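Local coordinates for large adhesion protein (Lap) involved in biofilm formation (Marinobacter hydrocarbonoclasticus, PDB 6XI3) that probably extends a bacterial adhesin toward its target in biofilm formation, through tandem Ig-like beta-sandwich domains with calcium ions bound along the chain, at residues A29-D35 / N45-T51; T51-P55 / A104-N108; L321-L325 / V391-A395; L337-T341 / G372-L376. All coordinates share one frame; numbering follows the deposited sequence.

Interaction 1. Residues A29-D35 / N45-T51; sequences ALTVSLD and NLSGTTT. With EDO (1,2-ethanediol), chain K.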
loop_
_atom_site.group_PDB
_atom_site.type_symbol
_atom_site.label_atom_id
_atom_site.label_comp_id
_atom_site.label_asym_id
_atom_site.label_seq_id
_atom_site.Cartn_x
_atom_site.Cartn_y
_atom_site.Cartn_z
ATOM N N ALA A 29 -38.323 25.019 58.932
ATOM C CA ALA A 29 -37.849 23.992 57.957
ATOM C C ALA A 29 -38.260 24.398 56.539
ATOM O O ALA A 29 -39.271 25.101 56.367
ATOM C CB ALA A 29 -38.357 22.615 58.339
ATOM N N LEU A 30 -37.442 24.041 55.558
ATOM C CA LEU A 30 -37.746 24.266 54.131
ATOM C C LEU A 30 -37.382 22.995 53.376
ATOM O O LEU A 30 -36.296 22.438 53.644
ATOM C CB LEU A 30 -36.959 25.486 53.636
ATOM C CG LEU A 30 -36.911 25.743 52.134
ATOM C CD1 LEU A 30 -38.282 26.089 51.608
ATOM C CD2 LEU A 30 -35.947 26.885 51.859
ATOM N N THR A 31 -38.244 22.573 52.454
ATOM C CA THR A 31 -37.908 21.522 51.448
ATOM C C THR A 31 -38.115 22.094 50.056
ATOM O O THR A 31 -39.033 22.943 49.862
ATOM C CB THR A 31 -38.749 20.241 51.586
ATOM O OG1 THR A 31 -40.086 20.579 51.212
ATOM C CG2 THR A 31 -38.733 19.643 52.981
ATOM N N VAL A 32 -37.386 21.537 49.093
ATOM C CA VAL A 32 -37.640 21.814 47.662
ATOM C C VAL A 32 -37.542 20.479 46.918
ATOM O O VAL A 32 -36.726 19.657 47.314
ATOM C CB VAL A 32 -36.662 22.879 47.149
ATOM C CG1 VAL A 32 -35.225 22.354 47.093
ATOM C CG2 VAL A 32 -37.104 23.448 45.817
ATOM N N SER A 33 -38.374 20.258 45.901
ATOM C CA SER A 33 -38.258 19.083 45.007
ATOM C C SER A 33 -38.290 19.597 43.588
ATOM O O SER A 33 -38.996 20.568 43.348
ATOM C CB SER A 33 -39.310 18.021 45.239
ATOM O OG SER A 33 -40.588 18.581 45.128
ATOM N N LEU A 34 -37.515 18.947 42.717
ATOM C CA LEU A 34 -37.587 19.156 41.258
ATOM C C LEU A 34 -38.545 18.085 40.729
ATOM O O LEU A 34 -38.163 16.929 40.705
ATOM C CB LEU A 34 -36.172 19.054 40.703
ATOM C CG LEU A 34 -36.053 19.127 39.187
ATOM C CD1 LEU A 34 -36.534 20.471 38.651
ATOM C CD2 LEU A 34 -34.615 18.876 38.791
ATOM N N ASP A 35 -39.780 18.459 40.420
ATOM C CA ASP A 35 -40.854 17.483 40.120
ATOM C C ASP A 35 -40.740 17.003 38.684
ATOM O O ASP A 35 -40.965 15.816 38.459
ATOM C CB ASP A 35 -42.213 18.085 40.372
ATOM C CG ASP A 35 -42.316 18.484 41.833
ATOM O OD1 ASP A 35 -41.855 17.699 42.675
ATOM O OD2 ASP A 35 -42.839 19.550 42.093
ATOM N N ASN A 45 -40.566 22.122 36.644
ATOM C CA ASN A 45 -41.598 22.338 37.684
ATOM C C ASN A 45 -40.961 21.974 39.017
ATOM O O ASN A 45 -40.300 20.865 39.110
ATOM C CB ASN A 45 -42.872 21.540 37.425
ATOM C CG ASN A 45 -43.467 21.756 36.048
ATOM O OD1 ASN A 45 -43.113 22.709 35.337
ATOM N ND2 ASN A 45 -44.417 20.889 35.702
ATOM N N LEU A 46 -41.120 22.889 39.978
ATOM C CA LEU A 46 -40.581 22.804 41.356
ATOM C C LEU A 46 -41.747 22.917 42.330
ATOM O O LEU A 46 -42.682 23.671 42.036
ATOM C CB LEU A 46 -39.683 24.011 41.626
ATOM C CG LEU A 46 -38.610 24.296 40.604
ATOM C CD1 LEU A 46 -37.999 25.646 40.870
ATOM C CD2 LEU A 46 -37.554 23.217 40.657
ATOM N N SER A 47 -41.599 22.330 43.505
ATOM C CA SER A 47 -42.499 22.576 44.651
ATOM C C SER A 47 -41.721 22.448 45.962
ATOM O O SER A 47 -40.567 21.973 45.969
ATOM C CB SER A 47 -43.698 21.649 44.598
ATOM O OG SER A 47 -43.293 20.289 44.543
ATOM N N GLY A 48 -42.339 22.872 47.056
ATOM C CA GLY A 48 -41.811 22.520 48.380
ATOM C C GLY A 48 -42.794 22.828 49.481
ATOM O O GLY A 48 -44.004 23.156 49.195
ATOM N N THR A 49 -42.280 22.721 50.691
ATOM C CA THR A 49 -43.016 22.900 51.960
ATOM C C THR A 49 -42.157 23.758 52.871
ATOM O O THR A 49 -40.918 23.761 52.716
ATOM C CB THR A 49 -43.336 21.550 52.623
ATOM O OG1 THR A 49 -42.078 20.967 52.984
ATOM C CG2 THR A 49 -44.120 20.634 51.708
ATOM N N THR A 50 -42.801 24.380 53.853
ATOM C CA THR A 50 -42.128 25.175 54.896
ATOM C C THR A 50 -42.830 24.909 56.204
ATOM O O THR A 50 -44.007 24.579 56.153
ATOM C CB THR A 50 -42.140 26.684 54.614
ATOM O OG1 THR A 50 -43.511 27.111 54.555
ATOM C CG2 THR A 50 -41.385 27.029 53.362
ATOM N N THR A 51 -42.095 25.074 57.291
ATOM C CA THR A 51 -42.609 25.076 58.682
ATOM C C THR A 51 -42.131 26.384 59.287
ATOM O O THR A 51 -40.927 26.695 59.098
ATOM C CB THR A 51 -42.099 23.862 59.480
ATOM O OG1 THR A 51 -42.413 22.676 58.753
ATOM C CG2 THR A 51 -42.735 23.748 60.846
HETATM C C1 EDO K . -34.506 17.051 47.672
HETATM O O1 EDO K . -35.463 16.582 46.720
HETATM C C2 EDO K . -34.931 18.296 48.422
HETATM O O2 EDO K . -35.853 18.073 49.499
#
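Residues Ala29-Asp35 and Asn45-Thr51 pair as an antiparallel beta hairpin, supplying two strands of the three-stranded sheet in the first Ig-like beta-sandwich. Strand 29-38 is at the edge of that sheet, and strand 82-89 flanks the other side of 43-51. Ala29-Thr51 and Ser33-Ser47 are regular hydrogen-bonded pairs; between them Thr31 N donates well to Thr49 O, but the return bond from Thr49 N to Thr31 O is weak (3.4 Å). On the face of the alanine, threonines and serines, Thr31 OG1 and Thr49 OG1 share a hydrogen bond of 2.7 Å. The opposite face, mostly apolar, turns into the sandwich: Leu34 CD1 meets Leu46 CD2 at 3.6 Å, while Leu30 CD1 touches Thr50 CG2 at 3.7 Å. With CG beside its own backbone N (chi1 -60°), Asp35 turns its carboxylate back over the two serines, and a bond to each oxygen should limit its rotation. Ser33 OG donates to Asp35 OD1 at 2.9 Å, 28° out of the carboxylate plane, and Ser47 OG donates to the syn lone pair of Asp35 OD2 at 2.6 Å.

Interaction 2. Residues T51-P55 / A104-N108; sequences TDVAP and AQDRN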
loop_
_atom_site.group_PDB
_atom_site.type_symbol
_atom_site.label_atom_id
_atom_site.label_comp_id
_atom_site.label_asym_id
_atom_site.label_seq_id
_atom_site.Cartn_x
_atom_site.Cartn_y
_atom_site.Cartn_z
ATOM N N THR A 51 -42.095 25.074 57.291
ATOM C CA THR A 51 -42.609 25.076 58.682
ATOM C C THR A 51 -42.131 26.384 59.287
ATOM O O THR A 51 -40.927 26.695 59.098
ATOM C CB THR A 51 -42.099 23.862 59.480
ATOM O OG1 THR A 51 -42.413 22.676 58.753
ATOM C CG2 THR A 51 -42.735 23.748 60.846
ATOM N N ASP A 52 -43.028 27.124 59.936
ATOM C CA ASP A 52 -42.677 28.334 60.711
ATOM C C ASP A 52 -42.144 29.401 59.769
ATOM O O ASP A 52 -41.385 30.246 60.257
ATOM C CB ASP A 52 -41.573 28.075 61.741
ATOM C CG ASP A 52 -42.049 27.247 62.911
ATOM O OD1 ASP A 52 -43.279 27.056 63.032
ATOM O OD2 ASP A 52 -41.182 26.784 63.685
ATOM N N VAL A 53 -42.521 29.356 58.493
ATOM C CA VAL A 53 -42.358 30.503 57.558
ATOM C C VAL A 53 -43.738 31.139 57.385
ATOM O O VAL A 53 -44.723 30.389 57.162
ATOM C CB VAL A 53 -41.753 30.067 56.210
ATOM C CG1 VAL A 53 -41.640 31.231 55.244
ATOM C CG2 VAL A 53 -40.402 29.364 56.378
ATOM N N ALA A 54 -43.822 32.464 57.487
ATOM C CA ALA A 54 -45.098 33.207 57.369
ATOM C C ALA A 54 -45.620 33.074 55.946
ATOM O O ALA A 54 -44.869 33.265 54.979
ATOM C CB ALA A 54 -44.960 34.659 57.727
ATOM N N PRO A 55 -46.928 32.785 55.783
ATOM C CA PRO A 55 -47.549 32.887 54.464
ATOM C C PRO A 55 -47.296 34.303 53.914
ATOM O O PRO A 55 -47.286 35.241 54.688
ATOM C CB PRO A 55 -49.025 32.583 54.737
ATOM C CG PRO A 55 -49.046 31.831 56.053
ATOM C CD PRO A 55 -47.884 32.389 56.840
ATOM N N ALA A 104 -35.083 30.426 52.402
ATOM C CA ALA A 104 -36.081 31.320 53.000
ATOM C C ALA A 104 -35.654 31.599 54.442
ATOM O O ALA A 104 -34.588 31.072 54.880
ATOM C CB ALA A 104 -37.451 30.683 52.886
ATOM N N GLN A 105 -36.413 32.444 55.115
ATOM C CA GLN A 105 -36.190 32.757 56.547
ATOM C C GLN A 105 -37.452 32.352 57.303
ATOM O O GLN A 105 -38.561 32.679 56.863
ATOM C CB GLN A 105 -35.880 34.242 56.759
ATOM C CG GLN A 105 -34.561 34.676 56.135
ATOM C CD GLN A 105 -34.715 35.002 54.665
ATOM O OE1 GLN A 105 -35.686 35.633 54.252
ATOM N NE2 GLN A 105 -33.774 34.539 53.843
ATOM N N ASP A 106 -37.276 31.735 58.457
ATOM C CA ASP A 106 -38.416 31.488 59.363
ATOM C C ASP A 106 -38.824 32.843 59.980
ATOM O O ASP A 106 -38.190 33.890 59.697
ATOM C CB ASP A 106 -38.067 30.320 60.289
ATOM C CG ASP A 106 -37.158 30.634 61.465
ATOM O OD1 ASP A 106 -36.940 31.826 61.756
ATOM O OD2 ASP A 106 -36.721 29.665 62.109
ATOM N N ARG A 107 -39.889 32.828 60.762
ATOM C CA ARG A 107 -40.477 34.018 61.438
ATOM C C ARG A 107 -39.469 34.689 62.388
ATOM O O ARG A 107 -39.622 35.927 62.622
ATOM C CB ARG A 107 -41.717 33.613 62.239
ATOM C CG ARG A 107 -42.951 33.299 61.417
ATOM C CD ARG A 107 -44.129 32.992 62.328
ATOM N NE ARG A 107 -45.186 32.260 61.647
ATOM C CZ ARG A 107 -46.200 32.823 61.002
ATOM N NH1 ARG A 107 -46.314 34.143 60.954
ATOM N NH2 ARG A 107 -47.121 32.069 60.432
ATOM N N ASN A 108 -38.465 33.945 62.889
ATOM C CA ASN A 108 -37.455 34.487 63.840
ATOM C C ASN A 108 -36.144 34.809 63.098
ATOM O O ASN A 108 -35.118 35.033 63.753
ATOM C CB ASN A 108 -37.304 33.553 65.042
ATOM C CG ASN A 108 -38.575 33.479 65.870
ATOM O OD1 ASN A 108 -39.649 33.867 65.419
ATOM N ND2 ASN A 108 -38.466 33.044 67.109
HETATM O O HOH W 1 -41.491 34.003 57.930
#
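The guanidinium of Arg107 lies against Ala54, which covers one of its faces: Ala54 CA sits 3.7 Å above the plane, displaced toward the rim, and Ala54 CB comes within 3.5 Å of Arg107 NH1. Pro55 CD approaches Arg107 NH2 obliquely at 3.7 Å. The contact joins two loops at the N-terminal end of the first Ig-like beta-sandwich, one following strand 43-51 and the other an Asx turn following strand 96-105. Arg107 CG starts beside the backbone N (chi1 -74°), and the chain then runs extended from CG to NE across the 52-55 loop. Its backbone anchors the same loop, with Arg107 N donating to Asp52 O at 3.0 Å almost in line with the carbonyl. The two methyls of Val53 rest on the Gln105 carbonyl, CG1 at 3.8 Å from Gln105 O, and the same side chain packs on Leu112. A water accepts from Ala54 N and gives a weak bond to Gln105 O. One repeat further along the sequence, the matching positions of Asp52 and Asn108 are Asp149 and Asn205, which bind calcium. The Asx turn is closed by Asn108 N, which meets Asp106 OD1 at 2.8 Å from above the carboxylate plane.

Interaction 3. Residues L321-L325 / V391-A395; sequences LTVSL and VEASA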
loop_
_atom_site.group_PDB
_atom_site.type_symbol
_atom_site.label_atom_id
_atom_site.label_comp_id
_atom_site.label_asym_id
_atom_site.label_seq_id
_atom_site.Cartn_x
_atom_site.Cartn_y
_atom_site.Cartn_z
ATOM N N LEU A 321 31.680 -27.081 -33.540
ATOM C CA LEU A 321 31.394 -27.523 -34.918
ATOM C C LEU A 321 32.518 -28.474 -35.347
ATOM O O LEU A 321 33.710 -28.138 -35.115
ATOM C CB LEU A 321 31.292 -26.288 -35.822
ATOM C CG LEU A 321 30.962 -26.626 -37.272
ATOM C CD1 LEU A 321 30.078 -25.583 -37.925
ATOM C CD2 LEU A 321 32.240 -26.860 -38.061
ATOM N N THR A 322 32.151 -29.613 -35.932
ATOM C CA THR A 322 33.089 -30.491 -36.688
ATOM C C THR A 322 32.744 -30.479 -38.176
ATOM O O THR A 322 31.567 -30.344 -38.516
ATOM C CB THR A 322 33.026 -31.953 -36.230
ATOM O OG1 THR A 322 31.764 -32.501 -36.618
ATOM C CG2 THR A 322 33.252 -32.114 -34.743
ATOM N N VAL A 323 33.729 -30.713 -39.037
ATOM C CA VAL A 323 33.463 -31.003 -40.470
ATOM C C VAL A 323 34.298 -32.226 -40.848
ATOM O O VAL A 323 35.375 -32.424 -40.249
ATOM C CB VAL A 323 33.771 -29.791 -41.361
ATOM C CG1 VAL A 323 35.256 -29.490 -41.401
ATOM C CG2 VAL A 323 33.227 -29.987 -42.766
ATOM N N SER A 324 33.788 -33.012 -41.795
ATOM C CA SER A 324 34.444 -34.220 -42.339
ATOM C C SER A 324 34.380 -34.177 -43.867
ATOM O O SER A 324 33.318 -33.848 -44.434
ATOM C CB SER A 324 33.836 -35.480 -41.779
ATOM O OG SER A 324 34.311 -36.609 -42.501
ATOM N N LEU A 325 35.508 -34.459 -44.516
ATOM C CA LEU A 325 35.522 -34.704 -45.970
ATOM C C LEU A 325 35.294 -36.204 -46.162
ATOM O O LEU A 325 36.240 -36.984 -45.948
ATOM C CB LEU A 325 36.845 -34.218 -46.548
ATOM C CG LEU A 325 37.045 -34.457 -48.036
ATOM C CD1 LEU A 325 35.904 -33.876 -48.857
ATOM C CD2 LEU A 325 38.376 -33.852 -48.469
ATOM N N VAL A 391 39.166 -28.125 -46.431
ATOM C CA VAL A 391 37.733 -27.812 -46.222
ATOM C C VAL A 391 37.665 -27.022 -44.913
ATOM O O VAL A 391 38.250 -27.495 -43.928
ATOM C CB VAL A 391 36.897 -29.095 -46.148
ATOM C CG1 VAL A 391 35.457 -28.816 -45.710
ATOM C CG2 VAL A 391 36.919 -29.853 -47.477
ATOM N N GLU A 392 37.012 -25.858 -44.922
ATOM C CA GLU A 392 36.749 -25.057 -43.698
ATOM C C GLU A 392 35.226 -24.901 -43.566
ATOM O O GLU A 392 34.565 -24.559 -44.549
ATOM C CB GLU A 392 37.518 -23.738 -43.773
ATOM C CG GLU A 392 37.189 -22.752 -42.658
ATOM C CD GLU A 392 37.889 -23.016 -41.331
ATOM O OE1 GLU A 392 38.673 -23.994 -41.248
ATOM O OE2 GLU A 392 37.655 -22.240 -40.378
ATOM N N ALA A 393 34.686 -25.168 -42.383
ATOM C CA ALA A 393 33.262 -24.923 -42.083
ATOM C C ALA A 393 33.142 -23.990 -40.878
ATOM O O ALA A 393 33.926 -24.143 -39.921
ATOM C CB ALA A 393 32.576 -26.240 -41.862
ATOM N N SER A 394 32.160 -23.086 -40.924
ATOM C CA SER A 394 31.880 -22.082 -39.869
ATOM C C SER A 394 30.377 -21.906 -39.640
ATOM O O SER A 394 29.585 -21.901 -40.608
ATOM C CB SER A 394 32.495 -20.770 -40.196
ATOM O OG SER A 394 32.552 -19.991 -39.005
ATOM N N ALA A 395 29.995 -21.734 -38.381
ATOM C CA ALA A 395 28.613 -21.403 -38.006
ATOM C C ALA A 395 28.633 -20.581 -36.716
ATOM O O ALA A 395 29.596 -20.706 -35.941
ATOM C CB ALA A 395 27.780 -22.656 -37.875
#
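Strand segments Leu321-Leu325 and Val391-Ala395 run roughly antiparallel, at 151°, and their axes come no closer than 7.3 Å. No hydrogen bond links them; they belong to the two facing sheets of an Ig-like beta-sandwich, the last in this chain, and meet through side chains in its core. The backbones are nearest where Val323 CA and Ala393 CA lie 6.3 Å apart, consistent with the small side chain of Ala393. From strand 320-329, Leu321 and Val323 point at the opposite strand, which answers with Val391, Ala393 and Ala395. Leu321 forks over two alanines: CD1 reaches Ala395 CB at 3.7 Å, and CD2 settles 3.9 Å from Ala393 CB. Its CG is anti to the backbone N (chi1 -179°), which directs the branch across the gap. Val323 sits beside it, with its CB 3.8 Å from Ala393 CB and its CG2 branch crossing Val391 CG1 at 3.9 Å. The row ends more loosely at Leu325, whose CD2 is 4.4 Å from Val391 CG2 and whose side chain also packs on Leu337. Tyr374 wedges in beside Leu321, Val323 and Ala393, adding an aromatic ring to this aliphatic core. Strand 320-329 is at the edge of its sheet, and Val323 N is bonded to the carboxylate of Asp405 from the other sheet. The contact lies between the metal sites at the two ends of the domain and lines neither. Leu321 CD2 also touches a polar atom, the backbone oxygen Ala393 O, at 3.7 Å.

Interaction 4. Residues L337-T341 / G372-L376; sequences LSGTT and GSYSL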
loop_
_atom_site.group_PDB
_atom_site.type_symbol
_atom_site.label_atom_id
_atom_site.label_comp_id
_atom_site.label_asym_id
_atom_site.label_seq_id
_atom_site.Cartn_x
_atom_site.Cartn_y
_atom_site.Cartn_z
ATOM N N LEU A 337 30.604 -33.736 -48.016
ATOM C CA LEU A 337 31.048 -33.186 -46.716
ATOM C C LEU A 337 29.941 -33.478 -45.711
ATOM O O LEU A 337 28.808 -33.547 -46.124
ATOM C CB LEU A 337 31.227 -31.667 -46.822
ATOM C CG LEU A 337 32.153 -31.176 -47.919
ATOM C CD1 LEU A 337 32.113 -29.673 -47.983
ATOM C CD2 LEU A 337 33.580 -31.655 -47.680
ATOM N N SER A 338 30.267 -33.638 -44.437
ATOM C CA SER A 338 29.270 -33.721 -43.350
ATOM C C SER A 338 29.858 -33.078 -42.097
ATOM O O SER A 338 31.089 -32.898 -42.056
ATOM C CB SER A 338 28.877 -35.145 -43.082
ATOM O OG SER A 338 30.026 -35.923 -42.874
ATOM N N GLY A 339 29.014 -32.790 -41.105
ATOM C CA GLY A 339 29.527 -32.259 -39.837
ATOM C C GLY A 339 28.517 -32.383 -38.723
ATOM O O GLY A 339 27.406 -32.834 -38.971
ATOM N N THR A 340 28.924 -31.945 -37.544
ATOM C CA THR A 340 28.096 -31.940 -36.329
ATOM C C THR A 340 28.263 -30.569 -35.716
ATOM O O THR A 340 29.297 -29.903 -35.972
ATOM C CB THR A 340 28.495 -33.047 -35.326
ATOM O OG1 THR A 340 29.828 -32.804 -34.875
ATOM C CG2 THR A 340 28.413 -34.439 -35.918
ATOM N N THR A 341 27.305 -30.207 -34.878
ATOM C CA THR A 341 27.358 -28.951 -34.109
ATOM C C THR A 341 26.816 -29.219 -32.706
ATOM O O THR A 341 26.026 -30.124 -32.544
ATOM C CB THR A 341 26.638 -27.783 -34.806
ATOM O OG1 THR A 341 25.250 -28.047 -34.943
ATOM C CG2 THR A 341 27.214 -27.431 -36.157
ATOM N N GLY A 372 21.572 -31.045 -35.053
ATOM C CA GLY A 372 22.860 -30.321 -35.079
ATOM C C GLY A 372 23.748 -30.739 -36.243
ATOM O O GLY A 372 24.752 -30.061 -36.472
ATOM N N SER A 373 23.369 -31.775 -36.992
ATOM C CA SER A 373 24.187 -32.282 -38.124
ATOM C C SER A 373 23.891 -31.487 -39.399
ATOM O O SER A 373 22.854 -30.774 -39.511
ATOM C CB SER A 373 24.036 -33.783 -38.339
ATOM O OG SER A 373 22.717 -34.122 -38.757
ATOM N N TYR A 374 24.818 -31.563 -40.336
ATOM C CA TYR A 374 24.692 -30.884 -41.635
ATOM C C TYR A 374 25.445 -31.745 -42.642
ATOM O O TYR A 374 26.302 -32.526 -42.234
ATOM C CB TYR A 374 25.222 -29.445 -41.609
ATOM C CG TYR A 374 26.699 -29.279 -41.388
ATOM C CD1 TYR A 374 27.225 -29.236 -40.112
ATOM C CD2 TYR A 374 27.573 -29.212 -42.456
ATOM C CE1 TYR A 374 28.583 -29.118 -39.885
ATOM C CE2 TYR A 374 28.933 -29.112 -42.254
ATOM C CZ TYR A 374 29.437 -29.080 -40.966
ATOM O OH TYR A 374 30.759 -28.945 -40.769
ATOM N N SER A 375 25.105 -31.618 -43.909
ATOM C CA SER A 375 25.900 -32.276 -44.962
ATOM C C SER A 375 25.764 -31.523 -46.274
ATOM O O SER A 375 24.802 -30.793 -46.432
ATOM C CB SER A 375 25.535 -33.729 -45.076
ATOM O OG SER A 375 24.201 -33.888 -45.450
ATOM N N LEU A 376 26.745 -31.714 -47.157
ATOM C CA LEU A 376 26.691 -31.244 -48.555
ATOM C C LEU A 376 27.154 -32.415 -49.413
ATOM O O LEU A 376 28.175 -33.021 -49.085
ATOM C CB LEU A 376 27.566 -29.994 -48.762
ATOM C CG LEU A 376 27.284 -28.824 -47.814
ATOM C CD1 LEU A 376 28.117 -28.928 -46.548
ATOM C CD2 LEU A 376 27.557 -27.501 -48.474
#
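Tyr374 folds its ring over Gly339 on the neighbouring antiparallel strand, the aromatic rescue of a glycine within the three-stranded sheet of the last Ig-like beta-sandwich. Its CB leaves on the core side, shared with Leu337 and Leu376, and CG lies between the backbone N and the carbonyl carbon (chi1 66°), turning the ring across the strand pair. CD1 lies over the glycine carbonyl, 3.7 Å from Gly339 C, while CE1 and CZ press on Gly339 CA at 3.3 and 3.4 Å. Gly339 N stands over the centre of the ring, with CE2 and CD2 somewhat further off. The result is a CH-pi contact, Gly339 CA standing 29° off the normal of the Tyr374 ring, on the side of the sheet where the glycine has no side chain. At the tip, OH passes beyond the glycine to hydrogen-bond Thr322 O on strand 320-329, so one side chain spans all three strands. The backbones of Gly339 and Tyr374 form a hydrogen-bonded pair, and Leu337 and Leu376 form another, with Leu337 N to Leu376 O at 2.7 Å. Past the regular ladder, the turn at Gly372 is fastened by a side chain: Thr341 OG1 donates to Gly372 O at 2.6 Å, in the carbonyl plane and on a lone pair.

From the N terminus, interaction 1 closes the short hairpin loop between strands 29-38 and 43-51. The chain leaves it at Thr51, shared with interaction 2, which closes a 48-residue loop by bringing the end of strand 96-105 back to the start of the domain; Leu30 packs on Ala104 where the two meet. The other pair lies at the far end of the rod, the centres of interactions 1 and 3 being about 126 Å apart. There interaction 3 spans residues 321 to 395, joining the two sheets of the last domain, and interaction 4 falls wholly within that span, joining neighbouring strands of one sheet. Strands 320-329 and 334-342, themselves paired, connect interactions 3 and 4.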